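Local coordinates for glycoside hydrolase (Streptococcus pneumoniae serotype 4, PDB 6ORH), which probably acts as an alpha-L-fucosidase of glycoside hydrolase family 29, cleaving fucose from host glycans, at residues Glu380-Leu385 and Gly414-Leu419; Leu385-Arg390 and Leu439-Lys444. The protein carries 2 engineered substitutions. All blocks are in the same frame, centred on the assembly; numbering follows the deposited sequence.

Contact 1: Glu380-Leu385 and Gly414-Leu419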
ATOM      1  N   GLU A 380      -8.820 -14.448  -3.886  1.00 14.85           N
ATOM      2  CA  GLU A 380      -7.571 -14.837  -4.551  1.00 15.00           C
ATOM      3  C   GLU A 380      -7.818 -14.956  -6.055  1.00 16.04           C
ATOM      4  O   GLU A 380      -8.797 -15.569  -6.502  1.00 15.43           O
ATOM      5  CB  GLU A 380      -7.057 -16.169  -3.978  1.00 15.70           C
ATOM      6  CG  GLU A 380      -5.842 -16.713  -4.764  1.00 16.76           C
ATOM      7  CD  GLU A 380      -5.385 -18.081  -4.273  1.00 16.91           C
ATOM      8  OE1 GLU A 380      -5.559 -18.365  -3.080  1.00 18.78           O
ATOM      9  OE2 GLU A 380      -4.836 -18.856  -5.095  1.00 19.41           O
ATOM     10  N   LEU A 381      -6.923 -14.361  -6.871  1.00 13.96           N
ATOM     11  CA  LEU A 381      -6.960 -14.477  -8.321  1.00 13.76           C
ATOM     12  C   LEU A 381      -5.586 -14.995  -8.753  1.00 14.35           C
ATOM     13  O   LEU A 381      -4.580 -14.631  -8.121  1.00 14.05           O
ATOM     14  CB  LEU A 381      -7.170 -13.078  -8.926  1.00 14.75           C
ATOM     15  CG  LEU A 381      -8.400 -12.282  -8.469  1.00 16.59           C
ATOM     16  CD1 LEU A 381      -8.406 -10.906  -9.141  1.00 19.52           C
ATOM     17  CD2 LEU A 381      -9.686 -13.027  -8.787  1.00 19.46           C
ATOM     18  N   ARG A 382      -5.518 -15.771  -9.834  1.00 14.83           N
ATOM     19  CA  ARG A 382      -4.219 -16.194 -10.376  1.00 15.51           C
ATOM     20  C   ARG A 382      -4.221 -16.091 -11.898  1.00 15.79           C
ATOM     21  O   ARG A 382      -5.168 -16.507 -12.584  1.00 16.04           O
ATOM     22  CB  ARG A 382      -3.911 -17.660 -10.049  1.00 15.95           C
ATOM     23  CG  ARG A 382      -3.800 -17.954  -8.561  1.00 14.74           C
ATOM     24  CD  ARG A 382      -3.096 -19.295  -8.365  1.00 16.01           C
ATOM     25  NE  ARG A 382      -3.087 -19.691  -6.967  1.00 15.86           N
ATOM     26  CZ  ARG A 382      -2.336 -20.695  -6.506  1.00 17.92           C
ATOM     27  NH1 ARG A 382      -1.549 -21.350  -7.347  1.00 18.66           N
ATOM     28  NH2 ARG A 382      -2.366 -21.023  -5.226  1.00 18.52           N
ATOM     29  N   GLU A 383      -3.118 -15.562 -12.439  1.00 14.91           N
ATOM     30  CA  GLU A 383      -2.903 -15.558 -13.877  1.00 14.99           C
ATOM     31  C   GLU A 383      -2.266 -16.864 -14.323  1.00 15.76           C
ATOM     32  O   GLU A 383      -1.928 -17.706 -13.498  1.00 18.26           O
ATOM     33  CB  GLU A 383      -2.015 -14.392 -14.335  1.00 14.85           C
ATOM     34  CG  GLU A 383      -2.783 -13.105 -14.404  1.00 14.67           C
ATOM     35  CD  GLU A 383      -1.952 -11.944 -14.911  1.00 14.52           C
ATOM     36  OE1 GLU A 383      -1.157 -11.402 -14.097  1.00 13.57           O
ATOM     37  OE2 GLU A 383      -2.186 -11.521 -16.062  1.00 13.75           O
ATOM     38  N   ASP A 384      -2.133 -17.050 -15.636  1.00 17.98           N
ATOM     39  CA  ASP A 384      -1.378 -18.189 -16.118  1.00 17.62           C
ATOM     40  C   ASP A 384      -0.040 -17.706 -16.667  1.00 17.04           C
ATOM     41  O   ASP A 384       0.051 -17.324 -17.827  1.00 17.41           O
ATOM     42  CB  ASP A 384      -2.144 -18.978 -17.191  1.00 20.60           C
ATOM     43  CG  ASP A 384      -1.391 -20.191 -17.725  1.00 23.70           C
ATOM     44  OD1 ASP A 384      -0.236 -20.460 -17.291  1.00 22.78           O
ATOM     45  OD2 ASP A 384      -1.960 -20.859 -18.614  1.00 27.86           O
ATOM     46  N   LEU A 385       0.978 -17.695 -15.816  1.00 15.93           N
ATOM     47  CA  LEU A 385       2.190 -16.984 -16.202  1.00 16.29           C
ATOM     48  C   LEU A 385       2.990 -17.760 -17.242  1.00 16.98           C
ATOM     49  O   LEU A 385       3.935 -17.206 -17.792  1.00 18.09           O
ATOM     50  CB  LEU A 385       3.042 -16.648 -14.968  1.00 15.02           C
ATOM     51  CG  LEU A 385       2.460 -15.652 -13.969  1.00 14.37           C
ATOM     52  CD1 LEU A 385       3.530 -15.267 -12.956  1.00 15.36           C
ATOM     53  CD2 LEU A 385       1.864 -14.407 -14.639  1.00 14.50           C
ATOM     54  N   GLY A 414      -0.609 -11.397 -11.335  1.00 12.43           N
ATOM     55  CA  GLY A 414       0.615 -12.186 -11.280  1.00 13.16           C
ATOM     56  C   GLY A 414       0.331 -13.667 -10.992  1.00 13.24           C
ATOM     57  O   GLY A 414      -0.765 -14.172 -11.284  1.00 14.91           O
ATOM     58  N   TYR A 415       1.302 -14.349 -10.371  1.00 12.66           N
ATOM     59  CA  TYR A 415       1.149 -15.762 -10.081  1.00 13.60           C
ATOM     60  C   TYR A 415      -0.048 -15.991  -9.150  1.00 14.27           C
ATOM     61  O   TYR A 415      -0.800 -16.969  -9.275  1.00 14.26           O
ATOM     62  CB  TYR A 415       2.407 -16.286  -9.385  1.00 14.46           C
ATOM     63  CG  TYR A 415       2.399 -17.787  -9.280  1.00 15.44           C
ATOM     64  CD1 TYR A 415       2.840 -18.557 -10.345  1.00 17.22           C
ATOM     65  CD2 TYR A 415       1.933 -18.397  -8.128  1.00 16.59           C
ATOM     66  CE1 TYR A 415       2.795 -19.943 -10.274  1.00 19.14           C
ATOM     67  CE2 TYR A 415       1.877 -19.781  -8.039  1.00 16.51           C
ATOM     68  CZ  TYR A 415       2.300 -20.537  -9.128  1.00 17.23           C
ATOM     69  OH  TYR A 415       2.334 -21.905  -9.081  1.00 21.12           O
ATOM     70  N   LYS A 416      -0.176 -15.095  -8.172  1.00 13.77           N
ATOM     71  CA  LYS A 416      -1.218 -15.214  -7.170  1.00 14.07           C
ATOM     72  C   LYS A 416      -1.375 -13.866  -6.490  1.00 13.69           C
ATOM     73  O   LYS A 416      -0.400 -13.280  -6.029  1.00 14.42           O
ATOM     74  CB  LYS A 416      -0.780 -16.242  -6.123  1.00 14.01           C
ATOM     75  CG  LYS A 416      -1.629 -16.302  -4.856  1.00 14.70           C
ATOM     76  CD  LYS A 416      -1.203 -17.519  -4.020  1.00 14.94           C
ATOM     77  CE  LYS A 416      -1.811 -17.549  -2.632  1.00 15.32           C
ATOM     78  NZ  LYS A 416      -1.406 -18.791  -1.918  1.00 15.22           N
ATOM     79  N   ARG A 417      -2.628 -13.390  -6.403  1.00 13.50           N
ATOM     80  CA  ARG A 417      -2.921 -12.132  -5.739  1.00 13.39           C
ATOM     81  C   ARG A 417      -4.001 -12.415  -4.698  1.00 14.75           C
ATOM     82  O   ARG A 417      -5.050 -12.977  -5.036  1.00 15.31           O
ATOM     83  CB  ARG A 417      -3.472 -11.120  -6.766  1.00 14.32           C
ATOM     84  CG  ARG A 417      -3.871  -9.759  -6.209  1.00 14.20           C
ATOM     85  CD  ARG A 417      -2.641  -8.985  -5.733  1.00 15.60           C
ATOM     86  NE  ARG A 417      -2.951  -7.806  -4.927  1.00 15.94           N
ATOM     87  CZ  ARG A 417      -2.941  -6.558  -5.366  1.00 15.98           C
ATOM     88  NH1 ARG A 417      -2.777  -6.268  -6.662  1.00 18.35           N
ATOM     89  NH2 ARG A 417      -3.156  -5.585  -4.490  1.00 19.43           N
ATOM     90  N   LEU A 418      -3.703 -12.059  -3.455  1.00 14.53           N
ATOM     91  CA  LEU A 418      -4.709 -12.057  -2.398  1.00 15.67           C
ATOM     92  C   LEU A 418      -5.126 -10.607  -2.239  1.00 17.78           C
ATOM     93  O   LEU A 418      -4.294  -9.688  -2.295  1.00 21.79           O
ATOM     94  CB  LEU A 418      -4.122 -12.625  -1.102  1.00 15.64           C
ATOM     95  CG  LEU A 418      -3.640 -14.065  -1.215  1.00 15.28           C
ATOM     96  CD1 LEU A 418      -2.901 -14.489   0.067  1.00 15.61           C
ATOM     97  CD2 LEU A 418      -4.807 -15.009  -1.492  1.00 17.24           C
ATOM     98  N   LEU A 419      -6.431 -10.385  -2.228  1.00 16.61           N
ATOM     99  CA  LEU A 419      -6.887  -9.047  -1.920  1.00 15.28           C
ATOM    100  C   LEU A 419      -7.912  -9.079  -0.778  1.00 15.29           C
ATOM    101  O   LEU A 419      -8.931  -9.748  -0.903  1.00 17.47           O
ATOM    102  CB  LEU A 419      -7.505  -8.485  -3.201  1.00 16.80           C
ATOM    103  CG  LEU A 419      -8.039  -7.064  -3.072  1.00 17.21           C
ATOM    104  CD1 LEU A 419      -6.879  -6.067  -2.928  1.00 19.87           C
ATOM    105  CD2 LEU A 419      -8.857  -6.749  -4.321  1.00 19.02           C
TER
HETATM  106  O   HOH W   1      -3.742 -20.272  -2.612  1.00 18.85           O
HETATM  107  O   HOH W   2       0.839 -23.181  -7.089  1.00 28.20           O
HETATM  108  O   HOH W   3      -0.503 -18.706 -11.392  1.00 15.43           O
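Glu-380 and Leu-381 of strand 378-382 pair antiparallel with Leu-418 and Arg-417 of strand 417-426 in one sheet of the F5/8 type C (galactose-binding-like) beta-sandwich. At the non-hydrogen-bonded pair Glu-380 and Leu-418 the side chains lie side by side, with Glu-380 CB 3.5 Å from Leu-418 CD2. The carboxylate of Glu-380 is shared: OE2 forms salt bridges with Arg-382 NE and with Lys-444 NZ, while OE1 accepts from Tyr-448 and from a water that accepts from Lys-416 NZ and Arg-382 NH2. Leu-381 makes the hydrogen-bonded pair with Arg-417, its N 3.0 Å from Arg-417 O and its O 2.9 Å from Arg-417 N. Arg-382 stretches beside Lys-416 and Tyr-415, its CG 3.2 Å from Tyr-415 O and its guanidinium 42° from the tyrosine ring plane; a water joins NH1 to the phenol OH. The carboxylates of Glu-380 and Glu-22, the latter salt-bridged to Lys-416, would offset the like charges of Arg-382 and Lys-416. Glu-383 N bonds to Gly-414 O, and the Glu-383 chain, with CG anti to the carbonyl carbon (chi1 -79°) and extended beyond it, brings OE1 to Gly-414 N, which it meets with its anti lone pair (2.8 Å); OE2 accepts from N of Arg-390 and Ile-391. Leu-385 closes the contact with CD1 at the edge of the Tyr-415 ring, 3.9 Å from Tyr-415 CB.

Contact 2: Leu385-Arg390 and Leu439-Lys444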
ATOM      1  N   LEU A 385       0.978 -17.695 -15.816  1.00 15.93           N
ATOM      2  CA  LEU A 385       2.190 -16.984 -16.202  1.00 16.29           C
ATOM      3  C   LEU A 385       2.990 -17.760 -17.242  1.00 16.98           C
ATOM      4  O   LEU A 385       3.935 -17.206 -17.792  1.00 18.09           O
ATOM      5  CB  LEU A 385       3.042 -16.648 -14.968  1.00 15.02           C
ATOM      6  CG  LEU A 385       2.460 -15.652 -13.969  1.00 14.37           C
ATOM      7  CD1 LEU A 385       3.530 -15.267 -12.956  1.00 15.36           C
ATOM      8  CD2 LEU A 385       1.864 -14.407 -14.639  1.00 14.50           C
ATOM      9  N   LYS A 386       2.615 -19.021 -17.543  1.00 18.63           N
ATOM     10  CA  LYS A 386       3.270 -19.693 -18.662  1.00 19.94           C
ATOM     11  C   LYS A 386       2.983 -18.953 -19.963  1.00 18.68           C
ATOM     12  O   LYS A 386       3.693 -19.137 -20.954  1.00 21.74           O
ATOM     13  CB  LYS A 386       2.737 -21.121 -18.813  1.00 21.98           C
ATOM     14  CG  LYS A 386       3.061 -21.998 -17.617  1.00 27.07           C
ATOM     15  CD  LYS A 386       2.406 -23.373 -17.648  1.00 32.83           C
ATOM     16  CE  LYS A 386       2.907 -24.213 -16.489  1.00 37.30           C
ATOM     17  NZ  LYS A 386       2.862 -25.663 -16.799  1.00 42.76           N
ATOM     18  N   LEU A 387       1.936 -18.129 -19.973  1.00 16.66           N
ATOM     19  CA  LEU A 387       1.594 -17.339 -21.146  1.00 17.08           C
ATOM     20  C   LEU A 387       1.917 -15.851 -20.931  1.00 15.77           C
ATOM     21  O   LEU A 387       1.556 -14.988 -21.742  1.00 16.11           O
ATOM     22  CB  LEU A 387       0.117 -17.578 -21.488  1.00 20.84           C
ATOM     23  CG  LEU A 387      -0.151 -18.873 -22.258  1.00 22.89           C
ATOM     24  CD1 LEU A 387      -1.560 -19.385 -22.005  1.00 25.85           C
ATOM     25  CD2 LEU A 387       0.100 -18.687 -23.752  1.00 25.68           C
ATOM     26  N   GLY A 388       2.631 -15.554 -19.835  1.00 16.35           N
ATOM     27  CA  GLY A 388       3.078 -14.191 -19.558  1.00 15.08           C
ATOM     28  C   GLY A 388       2.115 -13.386 -18.676  1.00 14.81           C
ATOM     29  O   GLY A 388       0.896 -13.598 -18.664  1.00 14.47           O
ATOM     30  N   GLN A 389       2.671 -12.430 -17.923  1.00 12.78           N
ATOM     31  CA  GLN A 389       1.868 -11.591 -17.037  1.00 13.45           C
ATOM     32  C   GLN A 389       1.200 -10.476 -17.845  1.00 13.19           C
ATOM     33  O   GLN A 389       1.851  -9.829 -18.690  1.00 14.31           O
ATOM     34  CB  GLN A 389       2.816 -10.968 -15.997  1.00 12.08           C
ATOM     35  CG  GLN A 389       2.092 -10.215 -14.878  1.00 11.43           C
ATOM     36  CD  GLN A 389       3.005  -9.694 -13.788  1.00 11.64           C
ATOM     37  OE1 GLN A 389       4.222  -9.896 -13.850  1.00 11.75           O
ATOM     38  NE2 GLN A 389       2.417  -9.045 -12.784  1.00 10.32           N
ATOM     39  N   ARG A 390      -0.087 -10.201 -17.572  1.00 12.61           N
ATOM     40  CA  ARG A 390      -0.851  -9.326 -18.462  1.00 12.64           C
ATOM     41  C   ARG A 390      -1.663  -8.262 -17.734  1.00 13.60           C
ATOM     42  O   ARG A 390      -1.687  -7.107 -18.168  1.00 13.26           O
ATOM     43  CB  ARG A 390      -1.818 -10.174 -19.318  1.00 14.13           C
ATOM     44  CG  ARG A 390      -1.117 -11.233 -20.165  1.00 13.80           C
ATOM     45  CD  ARG A 390      -2.097 -12.285 -20.733  1.00 15.55           C
ATOM     46  NE  ARG A 390      -1.314 -13.198 -21.530  1.00 15.42           N
ATOM     47  CZ  ARG A 390      -1.562 -13.557 -22.796  1.00 15.77           C
ATOM     48  NH1 ARG A 390      -2.666 -13.149 -23.415  1.00 16.58           N
ATOM     49  NH2 ARG A 390      -0.719 -14.360 -23.409  1.00 16.60           N
ATOM     50  N   LEU A 439      -4.835 -10.228 -24.030  1.00 16.78           N
ATOM     51  CA  LEU A 439      -6.103 -10.786 -23.590  1.00 16.84           C
ATOM     52  C   LEU A 439      -5.898 -11.518 -22.264  1.00 16.30           C
ATOM     53  O   LEU A 439      -4.943 -12.272 -22.117  1.00 16.79           O
ATOM     54  CB  LEU A 439      -6.728 -11.662 -24.687  1.00 19.65           C
ATOM     55  CG  LEU A 439      -6.150 -13.056 -24.901  1.00 20.50           C
ATOM     56  CD1 LEU A 439      -6.797 -14.064 -23.961  1.00 20.04           C
ATOM     57  CD2 LEU A 439      -6.346 -13.510 -26.346  1.00 23.00           C
ATOM     58  N   PRO A 440      -6.753 -11.274 -21.241  1.00 16.17           N
ATOM     59  CA  PRO A 440      -6.492 -11.831 -19.914  1.00 16.73           C
ATOM     60  C   PRO A 440      -6.802 -13.318 -19.815  1.00 18.20           C
ATOM     61  O   PRO A 440      -7.752 -13.780 -20.460  1.00 19.40           O
ATOM     62  CB  PRO A 440      -7.369 -11.021 -18.955  1.00 17.17           C
ATOM     63  CG  PRO A 440      -8.430 -10.359 -19.836  1.00 19.43           C
ATOM     64  CD  PRO A 440      -7.856 -10.301 -21.240  1.00 17.71           C
ATOM     65  N   LEU A 441      -5.978 -14.017 -19.016  1.00 17.08           N
ATOM     66  CA  LEU A 441      -6.230 -15.384 -18.562  1.00 18.20           C
ATOM     67  C   LEU A 441      -6.232 -15.388 -17.038  1.00 18.87           C
ATOM     68  O   LEU A 441      -5.395 -14.737 -16.391  1.00 19.56           O
ATOM     69  CB  LEU A 441      -5.136 -16.336 -19.047  1.00 19.74           C
ATOM     70  CG  LEU A 441      -5.017 -16.508 -20.556  1.00 22.33           C
ATOM     71  CD1 LEU A 441      -3.884 -15.634 -21.069  1.00 21.67           C
ATOM     72  CD2 LEU A 441      -4.742 -17.969 -20.900  1.00 22.32           C
ATOM     73  N   LEU A 442      -7.120 -16.202 -16.456  1.00 15.66           N
ATOM     74  CA  LEU A 442      -7.046 -16.477 -15.029  1.00 15.98           C
ATOM     75  C   LEU A 442      -7.236 -17.980 -14.866  1.00 17.83           C
ATOM     76  O   LEU A 442      -8.014 -18.571 -15.628  1.00 18.17           O
ATOM     77  CB  LEU A 442      -8.159 -15.750 -14.270  1.00 16.78           C
ATOM     78  CG  LEU A 442      -8.079 -14.224 -14.163  1.00 14.69           C
ATOM     79  CD1 LEU A 442      -9.353 -13.718 -13.509  1.00 16.10           C
ATOM     80  CD2 LEU A 442      -6.861 -13.818 -13.325  1.00 16.69           C
ATOM     81  N   THR A 443      -6.558 -18.567 -13.874  1.00 16.69           N
ATOM     82  CA  THR A 443      -6.638 -20.004 -13.648  1.00 17.13           C
ATOM     83  C   THR A 443      -7.587 -20.347 -12.506  1.00 18.57           C
ATOM     84  O   THR A 443      -8.006 -21.503 -12.385  1.00 18.08           O
ATOM     85  CB  THR A 443      -5.264 -20.612 -13.355  1.00 18.09           C
ATOM     86  OG1 THR A 443      -4.728 -20.095 -12.125  1.00 19.14           O
ATOM     87  CG2 THR A 443      -4.291 -20.392 -14.494  1.00 19.61           C
ATOM     88  N   LYS A 444      -7.933 -19.363 -11.686  1.00 17.97           N
ATOM     89  CA  LYS A 444      -8.599 -19.627 -10.420  1.00 18.90           C
ATOM     90  C   LYS A 444      -9.112 -18.313  -9.835  1.00 19.21           C
ATOM     91  O   LYS A 444      -8.443 -17.260  -9.928  1.00 17.93           O
ATOM     92  CB  LYS A 444      -7.565 -20.185  -9.435  1.00 21.37           C
ATOM     93  CG  LYS A 444      -8.070 -20.653  -8.075  1.00 27.97           C
ATOM     94  CD  LYS A 444      -6.839 -20.995  -7.247  1.00 28.70           C
ATOM     95  CE  LYS A 444      -7.050 -20.954  -5.759  1.00 28.92           C
ATOM     96  NZ  LYS A 444      -5.810 -21.337  -5.071  1.00 32.06           N
TER
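Arg-390 and Pro-440 mark the nearest backbone approach, CA to CA 6.3 Å, between the loop that begins with the 3-10 turn 385-387 and the start of strand 441-448; no backbone-to-backbone hydrogen bond joins the two segments. Their polar link is the side chain of Arg-390, extended from CG to NE, which carries its guanidinium across to Leu-439. NH1 donates to Leu-439 O at 2.8 Å with an N-H...O angle of 152°; the donor lies in the carbonyl plane on a lone pair, although the oxygen sits 18° out of the guanidinium plane. On the loop side NH2 turns back to Leu-387 O, 2.9 Å away and almost exactly in the guanidinium plane, and NE adds a weak bond to the same oxygen. NH2 also donates to Lys-5 O, near the chain's N-terminus. Bonds to carbonyls on separate segments thus fix the rotation of the flat group and give the N-H groups of this buried guanidinium carbonyl acceptors; neither segment supplies a carboxylate to it. Leu-441 covers one face of it: CD1 is 3.6 Å from Arg-390 CZ, above the plane and offset toward the rim. Its other methyl, CD2, reaches Leu-387 CD1 at 3.7 Å, where the two leucines cross at about a right angle. One leucine therefore packs both on the arginine and on the apolar end of the turn. Gly-388 N bonds to Leu-385 O, closing the 3-10 turn that presents Leu-387. Arg-390 ties the loop between strands 378-382 and 391-400 to the residues leading into strand 441-448 of the F5/8 type C beta-sandwich; that strand also carries Thr-443, a calcium ligand seen in a structure of this protein, though no calcium is bound to this chain in the model.

Both contacts are mostly buried and belong to the same beta-sandwich domain; they share Leu-385, and their centres lie about 9 Å apart. Contact 1 is the larger and more regular, a strand pairing inside a sheet, with Glu-380, Arg-382 and Lys-416 gathered round a water. Contact 2 lies at the loop end of the domain, farther from the centre of the chain; where contact 1 pairs backbone with backbone, it relies on side-chain-to-carbonyl bonds and leucine packing. Strands 378-382 and 441-448 are neighbours in one sheet, which connects them directly: Arg-382 O probably accepts from Thr-443 N, and the salt bridge to Lys-444 and the carboxylate of Glu-383 also span the two contacts.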